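Local coordinates for ectonucleoside triphosphate diphosphohydrolase 4 (Homo sapiens, PDB 6WG5), which belongs to the GDA1/CD39 nucleoside phosphatase family, whose members share the two-lobed fold of the actin-like ATPase clan, at residues G43-C48 with Q478-A483; Q75-D78 with K82-V85; P354-T359 with M449-H454. All blocks are in the same frame, centred on the assembly; numbering follows the deposited sequence.

Contact 1 (G43-C48 with Q478-A483)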
# COMPACT_ATOMS: atom_id res chain seq x y z
N GLY A 43 21.23 -7.21 -2.07
CA GLY A 43 20.42 -6.69 -3.16
C GLY A 43 20.00 -5.27 -2.84
O GLY A 43 19.83 -4.91 -1.67
N ILE A 44 19.85 -4.46 -3.89
CA ILE A 44 19.60 -3.03 -3.74
C ILE A 44 18.38 -2.65 -4.55
O ILE A 44 18.27 -3.03 -5.72
CB ILE A 44 20.82 -2.20 -4.17
CG1 ILE A 44 22.06 -2.59 -3.36
CG2 ILE A 44 20.55 -0.71 -3.99
CD1 ILE A 44 23.37 -2.34 -4.08
N VAL A 45 17.47 -1.90 -3.93
CA VAL A 45 16.26 -1.42 -4.59
C VAL A 45 16.16 0.08 -4.36
O VAL A 45 16.35 0.56 -3.23
CB VAL A 45 14.99 -2.12 -4.05
CG1 VAL A 45 13.76 -1.67 -4.82
CG2 VAL A 45 15.15 -3.63 -4.12
N VAL A 46 15.87 0.83 -5.42
CA VAL A 46 15.65 2.27 -5.35
C VAL A 46 14.18 2.54 -5.63
O VAL A 46 13.67 2.18 -6.70
CB VAL A 46 16.56 3.03 -6.33
CG1 VAL A 46 16.18 4.51 -6.37
CG2 VAL A 46 18.02 2.88 -5.93
N ASP A 47 13.51 3.17 -4.68
CA ASP A 47 12.14 3.63 -4.86
C ASP A 47 12.18 5.07 -5.37
O ASP A 47 12.52 5.99 -4.61
CB ASP A 47 11.36 3.53 -3.55
CG ASP A 47 10.04 4.28 -3.60
OD1 ASP A 47 9.51 4.53 -4.70
OD2 ASP A 47 9.52 4.63 -2.51
N CYS A 48 11.84 5.27 -6.64
CA CYS A 48 11.84 6.59 -7.26
C CYS A 48 10.41 7.13 -7.26
O CYS A 48 9.65 6.93 -8.20
CB CYS A 48 12.41 6.53 -8.68
SG CYS A 48 14.21 6.40 -8.75
N GLN A 478 7.51 -2.32 3.53
CA GLN A 478 8.36 -1.96 2.40
C GLN A 478 7.85 -2.71 1.17
O GLN A 478 8.07 -3.92 1.04
CB GLN A 478 9.82 -2.32 2.67
CG GLN A 478 10.32 -2.01 4.07
CD GLN A 478 10.40 -0.52 4.36
OE1 GLN A 478 10.02 0.30 3.52
NE2 GLN A 478 10.90 -0.18 5.53
N TRP A 479 7.18 -2.00 0.26
CA TRP A 479 6.86 -2.62 -1.02
C TRP A 479 8.13 -2.97 -1.78
O TRP A 479 8.13 -3.90 -2.59
CB TRP A 479 5.95 -1.71 -1.87
CG TRP A 479 6.60 -0.48 -2.44
CD1 TRP A 479 6.49 0.80 -1.96
CD2 TRP A 479 7.44 -0.40 -3.60
NE1 TRP A 479 7.21 1.66 -2.75
CE2 TRP A 479 7.80 0.96 -3.76
CE3 TRP A 479 7.92 -1.34 -4.52
CZ2 TRP A 479 8.62 1.39 -4.80
CZ3 TRP A 479 8.73 -0.90 -5.55
CH2 TRP A 479 9.07 0.45 -5.68
N THR A 480 9.23 -2.26 -1.51
CA THR A 480 10.51 -2.63 -2.09
C THR A 480 10.95 -4.01 -1.64
O THR A 480 11.70 -4.69 -2.35
CB THR A 480 11.57 -1.59 -1.72
OG1 THR A 480 11.61 -1.41 -0.30
CG2 THR A 480 11.27 -0.25 -2.39
N LEU A 481 10.51 -4.45 -0.46
CA LEU A 481 10.84 -5.79 0.01
C LEU A 481 10.15 -6.85 -0.84
O LEU A 481 10.76 -7.88 -1.16
CB LEU A 481 10.44 -5.95 1.48
CG LEU A 481 10.64 -7.33 2.09
CD1 LEU A 481 12.08 -7.79 1.98
CD2 LEU A 481 10.19 -7.32 3.54
N GLY A 482 8.89 -6.63 -1.20
CA GLY A 482 8.23 -7.55 -2.11
C GLY A 482 8.84 -7.53 -3.50
O GLY A 482 8.82 -8.54 -4.20
N ALA A 483 9.38 -6.38 -3.90
CA ALA A 483 10.03 -6.28 -5.21
C ALA A 483 11.30 -7.11 -5.24
O ALA A 483 11.48 -7.96 -6.13
CB ALA A 483 10.32 -4.82 -5.54
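Val45 and Thr480 meet where strand 43-48 runs beneath the first turn of helix 479-483, a helix-on-sheet packing in the actin-like fold of the GDA1/CD39 family. Backbone hydrogen bonds join this strand to strand 53-61, which is antiparallel to it, and to strand 127-131, which is parallel. The helix lies over one face of the sheet at an axis separation of 8.9 Å, its direction 133° from that of the strand. Strand alternation decides who takes part: Val45 and Asp47 rise toward the helix, whereas Val46 and Cys48 point from the other face.

The tight part is apolar and buried. Val45 CG1, swung anti to its own backbone nitrogen (chi1 -176°), comes within 3.8 Å of Thr480 CG2, and the two side chains cross obliquely. The same threonine methyl also lies 4.0 Å from Asp47 CB, which makes it the one group of the helix that touches both strand side chains. The hydroxyl on the other branch of Thr480 is hydrogen-bonded to Tyr58 OH. One turn later Ala483 CB faces the strand, but at 4.7 Å from Val45 CG1 it stays clear of close contact.

Looser packing lies toward Gln478, which is partly exposed and poorly ordered and makes no contact with the strand. Trp479 stands between the two regimes, partly exposed itself, with Tyr178 and Ala179 of helix 172-186 against it. Thr480 CG2 sits 3.8 Å above the centre of one indole face, while the benzo side of the ring reaches Asp47. That carboxylate is turned 76° from the indole plane; its OD2 forms a salt bridge with Arg54, and its OD1 lies in the ring plane, at the edge, 3.3 Å from Trp479 CZ2.

Contact 2 (Q75-D78 with K82-V85)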
# COMPACT_ATOMS: atom_id res chain seq x y z
N GLN A 75 16.33 -6.41 5.76
CA GLN A 75 17.04 -5.15 5.59
C GLN A 75 18.43 -5.26 6.18
O GLN A 75 18.62 -5.79 7.28
CB GLN A 75 16.28 -4.01 6.26
CG GLN A 75 15.08 -3.50 5.49
CD GLN A 75 14.63 -2.14 5.98
OE1 GLN A 75 15.14 -1.11 5.55
NE2 GLN A 75 13.66 -2.13 6.89
N MET A 76 19.42 -4.77 5.44
CA MET A 76 20.78 -4.74 5.96
C MET A 76 20.85 -3.84 7.18
O MET A 76 20.12 -2.85 7.30
CB MET A 76 21.75 -4.25 4.89
CG MET A 76 23.21 -4.39 5.28
SD MET A 76 24.35 -3.75 4.04
CE MET A 76 25.92 -4.19 4.79
N ARG A 77 21.74 -4.19 8.11
CA ARG A 77 21.90 -3.47 9.37
C ARG A 77 23.32 -2.96 9.47
O ARG A 77 24.28 -3.74 9.39
CB ARG A 77 21.57 -4.39 10.55
CG ARG A 77 20.09 -4.73 10.67
CD ARG A 77 19.31 -3.56 11.23
NE ARG A 77 17.86 -3.75 11.14
CZ ARG A 77 16.96 -2.97 11.71
NH1 ARG A 77 17.35 -1.93 12.45
NH2 ARG A 77 15.67 -3.22 11.57
N ASP A 78 23.47 -1.65 9.66
CA ASP A 78 24.79 -1.04 9.74
C ASP A 78 25.41 -1.31 11.11
O ASP A 78 24.84 -2.01 11.95
CB ASP A 78 24.71 0.46 9.45
CG ASP A 78 23.88 1.22 10.47
OD1 ASP A 78 23.51 0.64 11.51
OD2 ASP A 78 23.61 2.42 10.24
N LYS A 82 21.08 -0.07 12.47
CA LYS A 82 20.00 0.66 11.82
C LYS A 82 19.79 0.14 10.40
O LYS A 82 20.74 -0.34 9.77
CB LYS A 82 20.31 2.17 11.76
CG LYS A 82 20.52 2.82 13.11
CD LYS A 82 19.24 2.82 13.94
CE LYS A 82 19.45 3.52 15.27
NZ LYS A 82 18.21 3.56 16.08
N PRO A 83 18.57 0.23 9.87
CA PRO A 83 18.35 -0.21 8.49
C PRO A 83 19.12 0.66 7.50
O PRO A 83 19.10 1.89 7.59
CB PRO A 83 16.83 -0.07 8.32
CG PRO A 83 16.43 0.96 9.31
CD PRO A 83 17.35 0.79 10.48
N VAL A 84 19.80 0.01 6.57
CA VAL A 84 20.60 0.70 5.56
C VAL A 84 19.68 1.37 4.55
O VAL A 84 19.33 0.78 3.53
CB VAL A 84 21.57 -0.28 4.87
CG1 VAL A 84 22.36 0.42 3.77
CG2 VAL A 84 22.50 -0.91 5.89
N VAL A 85 19.28 2.61 4.84
CA VAL A 85 18.37 3.36 3.98
C VAL A 85 18.87 4.79 3.86
O VAL A 85 19.41 5.35 4.82
CB VAL A 85 16.92 3.34 4.54
CG1 VAL A 85 15.98 4.09 3.61
CG2 VAL A 85 16.45 1.90 4.74
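Asp78 and Lys82 are tied by a reciprocal pair of hydrogen bonds at the neck of a short loop. Asp78 N gives to Lys82 O at 3.0 Å, and Lys82 N returns a bond of 2.7 Å to Asp78 OD1. The second donor approaches from above the carboxylate, 42° out of its plane; a chi1 of 64°, which sets CG between the aspartate's own nitrogen and carbonyl carbon, brings the group there. A third bond, Val84 N to Met76 O at 3.0 Å, completes a single bridge centred on Arg77 and Pro83. Val84 is itself the centre of an inverse gamma turn.

Two CA-H...O contacts lie beside these bonds: Pro83 CA is 3.4 Å from Met76 O, and Arg77 CA the same from Lys82 O.

The apolar contact is that of Val84 CG2 on Met76 CB, at 3.6 Å. Two polar groups lie against aliphatic carbons. Arg77, bent at chi2, folds one guanidinium face over Pro83, with NH1 3.4 Å from Pro83 CD and hydrogen-bonded to Arg81 O. Gln75 OE1 touches both Pro83 CB and Val85 CG2, each at 3.4 Å.

The loop joins strands 74-75 and 85-88, both antiparallel to strand 53-61; Met76 and Val84 pack between Val57 of that strand and His116 of helix 107-116.

Contact 3 (P354-T359 with M449-H454). With NAG (2-acetamido-2-deoxy-beta-D-glucopyranose), chain B.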
# COMPACT_ATOMS: atom_id res chain seq x y z
N PRO A 354 -23.09 9.41 -2.34
CA PRO A 354 -22.91 9.55 -3.80
C PRO A 354 -21.46 9.61 -4.24
O PRO A 354 -21.15 9.19 -5.36
CB PRO A 354 -23.63 10.88 -4.11
CG PRO A 354 -24.61 11.05 -3.00
CD PRO A 354 -23.97 10.45 -1.79
N PHE A 355 -20.56 10.10 -3.39
CA PHE A 355 -19.19 10.33 -3.80
C PHE A 355 -18.37 9.06 -3.90
O PHE A 355 -17.25 9.10 -4.43
CB PHE A 355 -18.53 11.32 -2.84
CG PHE A 355 -19.18 12.66 -2.83
CD1 PHE A 355 -18.75 13.66 -3.69
CD2 PHE A 355 -20.24 12.93 -1.98
CE1 PHE A 355 -19.36 14.90 -3.69
CE2 PHE A 355 -20.86 14.16 -1.98
CZ PHE A 355 -20.42 15.15 -2.84
N MET A 356 -18.89 7.93 -3.42
CA MET A 356 -18.28 6.64 -3.72
C MET A 356 -18.50 6.23 -5.17
O MET A 356 -17.79 5.36 -5.67
CB MET A 356 -18.82 5.57 -2.78
CG MET A 356 -18.46 5.81 -1.32
SD MET A 356 -18.72 4.36 -0.30
CE MET A 356 -20.51 4.24 -0.33
N ASN A 357 -19.47 6.84 -5.84
CA ASN A 357 -19.68 6.64 -7.28
C ASN A 357 -20.07 5.20 -7.59
O ASN A 357 -19.71 4.64 -8.62
CB ASN A 357 -18.42 7.06 -8.06
CG ASN A 357 -18.48 8.50 -8.52
OD1 ASN A 357 -19.35 9.26 -8.10
ND2 ASN A 357 -17.55 8.88 -9.39
N LYS A 358 -20.84 4.60 -6.69
CA LYS A 358 -21.28 3.22 -6.88
C LYS A 358 -22.32 3.14 -7.99
O LYS A 358 -23.15 4.04 -8.16
CB LYS A 358 -21.87 2.66 -5.59
CG LYS A 358 -20.83 2.38 -4.51
CD LYS A 358 -21.45 1.67 -3.30
CE LYS A 358 -21.78 0.21 -3.60
NZ LYS A 358 -20.57 -0.62 -3.82
N THR A 359 -22.27 2.06 -8.76
CA THR A 359 -23.27 1.74 -9.77
C THR A 359 -24.13 0.59 -9.27
O THR A 359 -23.94 0.06 -8.18
CB THR A 359 -22.60 1.39 -11.10
OG1 THR A 359 -21.98 0.11 -11.01
CG2 THR A 359 -21.56 2.43 -11.48
N MET A 449 -14.35 6.72 5.81
CA MET A 449 -13.71 5.43 6.07
C MET A 449 -14.76 4.34 6.28
O MET A 449 -14.67 3.25 5.72
CB MET A 449 -12.80 5.54 7.30
CG MET A 449 -11.79 4.42 7.44
SD MET A 449 -11.59 3.86 9.15
CE MET A 449 -12.98 2.74 9.29
N PHE A 450 -15.77 4.63 7.10
CA PHE A 450 -16.78 3.64 7.43
C PHE A 450 -17.57 3.21 6.19
O PHE A 450 -17.86 2.02 6.01
CB PHE A 450 -17.73 4.19 8.50
CG PHE A 450 -18.76 3.21 8.96
CD1 PHE A 450 -18.52 2.39 10.04
CD2 PHE A 450 -19.99 3.12 8.32
CE1 PHE A 450 -19.47 1.48 10.47
CE2 PHE A 450 -20.95 2.22 8.75
CZ PHE A 450 -20.69 1.40 9.83
N GLU A 451 -17.92 4.17 5.33
CA GLU A 451 -18.75 3.87 4.18
C GLU A 451 -17.96 3.18 3.07
O GLU A 451 -18.45 2.22 2.47
CB GLU A 451 -19.40 5.15 3.65
CG GLU A 451 -20.52 5.67 4.54
CD GLU A 451 -21.71 4.73 4.58
OE1 GLU A 451 -21.87 3.94 3.63
OE2 GLU A 451 -22.47 4.77 5.57
N VAL A 452 -16.76 3.68 2.76
CA VAL A 452 -15.91 3.01 1.79
C VAL A 452 -15.74 1.54 2.16
O VAL A 452 -15.78 0.65 1.30
CB VAL A 452 -14.55 3.73 1.70
CG1 VAL A 452 -13.56 2.94 0.84
CG2 VAL A 452 -14.73 5.13 1.14
N PHE A 453 -15.55 1.27 3.45
CA PHE A 453 -15.28 -0.09 3.90
C PHE A 453 -16.53 -0.96 3.80
O PHE A 453 -16.50 -2.02 3.17
CB PHE A 453 -14.76 -0.04 5.34
CG PHE A 453 -14.35 -1.38 5.89
CD1 PHE A 453 -13.30 -2.09 5.32
CD2 PHE A 453 -14.98 -1.91 7.00
CE1 PHE A 453 -12.91 -3.31 5.84
CE2 PHE A 453 -14.60 -3.14 7.52
CZ PHE A 453 -13.56 -3.84 6.94
N HIS A 454 -17.64 -0.52 4.40
CA HIS A 454 -18.80 -1.38 4.57
C HIS A 454 -19.77 -1.35 3.40
O HIS A 454 -20.57 -2.29 3.26
CB HIS A 454 -19.55 -1.01 5.85
CG HIS A 454 -18.84 -1.41 7.10
ND1 HIS A 454 -18.62 -2.73 7.44
CD2 HIS A 454 -18.30 -0.68 8.10
CE1 HIS A 454 -17.97 -2.79 8.58
NE2 HIS A 454 -17.76 -1.56 9.01
C1 NAG B . -17.57 10.22 -9.90
C2 NAG B . -16.23 10.67 -10.48
C3 NAG B . -16.39 11.99 -11.24
C4 NAG B . -17.54 11.93 -12.23
C5 NAG B . -18.80 11.44 -11.55
C6 NAG B . -19.96 11.23 -12.50
C7 NAG B . -14.08 10.13 -9.40
C8 NAG B . -13.18 10.43 -8.25
N2 NAG B . -15.24 10.81 -9.43
O3 NAG B . -15.17 12.28 -11.92
O4 NAG B . -17.79 13.24 -12.74
O5 NAG B . -18.55 10.17 -10.93
O6 NAG B . -20.99 10.48 -11.89
O7 NAG B . -13.79 9.32 -10.27
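The carboxylate of Glu451, whose residue Met356 touches from the loop 354-359, is gripped from both of its oxygens: OE2 forms a salt bridge with Arg349, and OE1 another with Arg455. Two arginines therefore hold the group, which would be expected to favour its ionised form and limit its rotation beside the methionine.

The direct contact is carried by one side chain. Met356 leaves the loop nearly straight through chi2, then bends at chi3 (-68°), laying its thioether across the helix backbone. SD comes 3.5 Å from Glu451 O and 3.7 Å from Val452 N, so the sulfur lies against the peptide that links these two residues. It also packs on Glu451 CB at 4.1 Å and, more loosely, on Val452 CG2 at 4.3 Å. The methyl CE turns along the same helix face, 4.0 Å from Glu451 O. Met356 and Glu451 cross at about a right angle, and all three touching residues are buried.

No hydrogen bond runs directly between 354-359 and 449-454. A polar tie is made just beyond, where Lys358 NZ binds two backbone carbonyls, Arg455 O near the end of helix 436-456 and Ser365 O.

On the loop side, the Asn357 N to Pro354 O bond, 2.9 Å long, closes a turn, after which Asn357 takes a left-handed backbone conformation (phi 65°). Its side chain leads off from the helix, and ND2 is bonded covalently to C1 of the N-acetylglucosamine while also hydrogen-bonding Asn367 OD1. Buried Met356 and glycan-bearing Asn357 are thus adjacent residues directed to different surroundings. Asn357, Lys358 and Thr359 together spell the Asn-X-Thr sequon of N-linked glycosylation, here occupied.

Contacts 1 and 2 lie against the same mixed sheet: strand 53-61 borders both, their centres are about 13 Å apart, and they meet where the side-chain amides of Gln478 and Gln75 pack together. Contact 3 lies beyond the centre of the chain, about 32 Å from contact 1 and about 40 Å from contact 2, centre to centre. Contact 1 is core packing of helix on strand, and contact 3 is a buried loop-on-helix touch beside a glycosylated asparagine; neither has a hydrogen bond between its segments, with Asp47, Thr480 and Glu451 finding polar partners outside them. Contact 2, only partly buried and local in sequence, instead relies on three hydrogen bonds.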